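Local coordinates for binding domain (Hc) of Paraclostridial Mosquitocidal Protein 1 (Paraclostridium bifermentans, PDB 6HOX) that forms the receptor-binding part of a botulinum-like neurotoxin that targets the nerve cells of Anopheles mosquitoes, at residues K380-I385 with K432-F437. Numbering follows the deposited sequence.
Sequences KYYCQI and KTNWYF
Within the trefoil-family C-terminal receptor-binding part of the toxin, Cys383 and Trp435 form a single antiparallel bridge, a hydrogen-bonded pair, where the chain leading into strand 384-388 meets strand 435-438. The evidence is reciprocal: Cys383 N to Trp435 O and Trp435 N to Cys383 O both measure 2.8 Å, and both bonds are nearly straight. On either side of the bridge a water links the two backbones: one accepts from Phe437 N and donates to Tyr381 O, the other accepts from Ile385 N and connects it to Thr433 O.

Tyr382 CG sits between its backbone N and carbonyl carbon (chi1 50°), and the ring presents its edge to the Tyr436 face, an offset edge-to-face pair with planes at 88°. Tyr382 CB adds a CH-pi contact over that same ring, 3.9 Å from the Tyr436 centroid. The Asn434 amide lies against the Tyr382 ring, ND2 over a face. Gln268, just after strand 263-267, is hydrogen-bonded to both residues, OE1 to Asn434 ND2 and NE2 to the Tyr436 hydroxyl. Beside Phe437, Cys383 SG approaches the ring edge, 4.1 Å from CE2. The Gln384 amide is held by Leu375 N at OE1 and Gln374 OE1 at NE2. Gln384 and Asn434 run side by side, and Gln384 NE2 also donates to Asn434 OD1 at 3.0 Å, tilted 25° from the acceptor's carbonyl plane.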
loop_
_atom_site.group_PDB
_atom_site.type_symbol
_atom_site.label_atom_id
_atom_site.label_comp_id
_atom_site.label_asym_id
_atom_site.label_seq_id
_atom_site.Cartn_x
_atom_site.Cartn_y
_atom_site.Cartn_z
ATOM N N LYS A 380 -0.473 7.058 6.255
ATOM C CA LYS A 380 -1.211 7.437 5.027
ATOM C C LYS A 380 -0.276 7.399 3.810
ATOM O O LYS A 380 0.903 7.736 3.893
ATOM C CB LYS A 380 -1.873 8.798 5.246
ATOM C CG LYS A 380 -2.838 8.818 6.420
ATOM C CD LYS A 380 -3.828 7.679 6.344
ATOM C CE LYS A 380 -5.083 7.872 7.177
ATOM N NZ LYS A 380 -4.741 8.384 8.522
ATOM N N TYR A 381 -0.804 6.923 2.677
ATOM C CA TYR A 381 -0.015 6.770 1.463
ATOM C C TYR A 381 -0.202 7.978 0.542
ATOM O O TYR A 381 0.155 7.912 -0.619
ATOM C CB TYR A 381 -0.402 5.493 0.717
ATOM C CG TYR A 381 -0.011 4.214 1.413
ATOM C CD1 TYR A 381 0.736 4.209 2.586
ATOM C CD2 TYR A 381 -0.403 2.991 0.905
ATOM C CE1 TYR A 381 1.055 3.032 3.251
ATOM C CE2 TYR A 381 -0.079 1.807 1.552
ATOM C CZ TYR A 381 0.664 1.823 2.720
ATOM O OH TYR A 381 1.000 0.655 3.358
ATOM N N TYR A 382 -0.798 9.048 1.073
ATOM C CA TYR A 382 -0.934 10.330 0.395
ATOM C C TYR A 382 -0.261 11.393 1.262
ATOM O O TYR A 382 0.102 11.120 2.407
ATOM C CB TYR A 382 -2.411 10.653 0.171
ATOM C CG TYR A 382 -3.277 10.522 1.400
ATOM C CD1 TYR A 382 -3.333 11.520 2.363
ATOM C CD2 TYR A 382 -4.040 9.382 1.612
ATOM C CE1 TYR A 382 -4.127 11.392 3.496
ATOM C CE2 TYR A 382 -4.849 9.245 2.731
ATOM C CZ TYR A 382 -4.886 10.244 3.681
ATOM O OH TYR A 382 -5.684 10.089 4.784
ATOM N N CYS A 383 -0.083 12.599 0.709
ATOM C CA CYS A 383 0.358 13.728 1.502
ATOM C C CYS A 383 -0.484 14.961 1.166
ATOM O O CYS A 383 -1.323 14.924 0.283
ATOM C CB CYS A 383 1.841 13.992 1.267
ATOM S SG CYS A 383 2.207 14.605 -0.391
ATOM N N GLN A 384 -0.214 16.055 1.870
ATOM C CA GLN A 384 -0.746 17.352 1.504
ATOM C C GLN A 384 0.432 18.235 1.090
ATOM O O GLN A 384 1.592 17.916 1.374
ATOM C CB GLN A 384 -1.560 17.953 2.643
ATOM C CG GLN A 384 -2.634 17.017 3.182
ATOM C CD GLN A 384 -2.051 16.031 4.161
ATOM O OE1 GLN A 384 -1.176 16.381 4.952
ATOM N NE2 GLN A 384 -2.533 14.793 4.122
ATOM N N ILE A 385 0.118 19.333 0.397
ATOM C CA ILE A 385 1.131 20.225 -0.119
ATOM C C ILE A 385 0.762 21.651 0.279
ATOM O O ILE A 385 -0.305 22.139 -0.089
ATOM C CB ILE A 385 1.309 20.068 -1.642
ATOM C CG1 ILE A 385 1.744 18.645 -2.012
ATOM C CG2 ILE A 385 2.282 21.117 -2.170
ATOM C CD1 ILE A 385 1.970 18.431 -3.495
ATOM N N LYS A 432 -9.992 16.437 -1.301
ATOM C CA LYS A 432 -9.459 17.325 -2.349
ATOM C C LYS A 432 -8.057 17.871 -2.028
ATOM O O LYS A 432 -7.406 18.447 -2.934
ATOM C CB LYS A 432 -10.328 18.574 -2.537
ATOM C CG LYS A 432 -11.742 18.342 -3.029
ATOM C CD LYS A 432 -12.372 19.573 -3.632
ATOM C CE LYS A 432 -12.688 20.663 -2.635
ATOM N NZ LYS A 432 -12.659 21.999 -3.291
ATOM N N THR A 433 -7.614 17.758 -0.773
ATOM C CA THR A 433 -6.309 18.278 -0.328
ATOM C C THR A 433 -5.264 17.161 -0.157
ATOM O O THR A 433 -4.128 17.437 0.215
ATOM C CB THR A 433 -6.437 19.104 0.959
ATOM O OG1 THR A 433 -6.962 18.287 2.008
ATOM C CG2 THR A 433 -7.325 20.317 0.775
ATOM N N ASN A 434 -5.627 15.926 -0.503
ATOM C CA ASN A 434 -4.720 14.780 -0.405
ATOM C C ASN A 434 -4.221 14.426 -1.800
ATOM O O ASN A 434 -5.010 14.307 -2.722
ATOM C CB ASN A 434 -5.399 13.567 0.223
ATOM C CG ASN A 434 -5.704 13.749 1.693
ATOM O OD1 ASN A 434 -4.948 14.391 2.415
ATOM N ND2 ASN A 434 -6.777 13.130 2.154
ATOM N N TRP A 435 -2.900 14.269 -1.916
ATOM C CA TRP A 435 -2.207 14.040 -3.152
ATOM C C TRP A 435 -1.407 12.740 -3.065
ATOM O O TRP A 435 -0.787 12.465 -2.036
ATOM C CB TRP A 435 -1.293 15.229 -3.445
ATOM C CG TRP A 435 -2.067 16.468 -3.779
ATOM C CD1 TRP A 435 -2.424 17.466 -2.925
ATOM C CD2 TRP A 435 -2.640 16.806 -5.054
ATOM N NE1 TRP A 435 -3.145 18.420 -3.589
ATOM C CE2 TRP A 435 -3.303 18.042 -4.893
ATOM C CE3 TRP A 435 -2.658 16.189 -6.315
ATOM C CZ2 TRP A 435 -3.960 18.680 -5.946
ATOM C CZ3 TRP A 435 -3.302 16.824 -7.357
ATOM C CH2 TRP A 435 -3.952 18.048 -7.172
ATOM N N TYR A 436 -1.436 11.975 -4.164
ATOM C CA TYR A 436 -0.669 10.763 -4.329
ATOM C C TYR A 436 0.367 10.931 -5.440
ATOM O O TYR A 436 0.123 11.605 -6.467
ATOM C CB TYR A 436 -1.546 9.575 -4.737
ATOM C CG TYR A 436 -2.563 9.097 -3.741
ATOM C CD1 TYR A 436 -2.228 8.255 -2.690
ATOM C CD2 TYR A 436 -3.902 9.392 -3.923
ATOM C CE1 TYR A 436 -3.188 7.748 -1.827
ATOM C CE2 TYR A 436 -4.865 8.931 -3.040
ATOM C CZ TYR A 436 -4.513 8.098 -1.995
ATOM O OH TYR A 436 -5.495 7.650 -1.148
ATOM N N PHE A 437 1.494 10.231 -5.271
ATOM C CA PHE A 437 2.474 10.050 -6.316
ATOM C C PHE A 437 2.574 8.555 -6.657
ATOM O O PHE A 437 2.802 7.738 -5.772
ATOM C CB PHE A 437 3.806 10.647 -5.863
ATOM C CG PHE A 437 3.764 12.136 -5.668
ATOM C CD1 PHE A 437 3.914 12.994 -6.743
ATOM C CD2 PHE A 437 3.514 12.681 -4.412
ATOM C CE1 PHE A 437 3.843 14.371 -6.557
ATOM C CE2 PHE A 437 3.463 14.056 -4.227
ATOM C CZ PHE A 437 3.644 14.899 -5.298
HETATM O O HOH W 1 1.545 9.308 -2.510
HETATM O O HOH W 2 -2.705 19.719 -0.070
#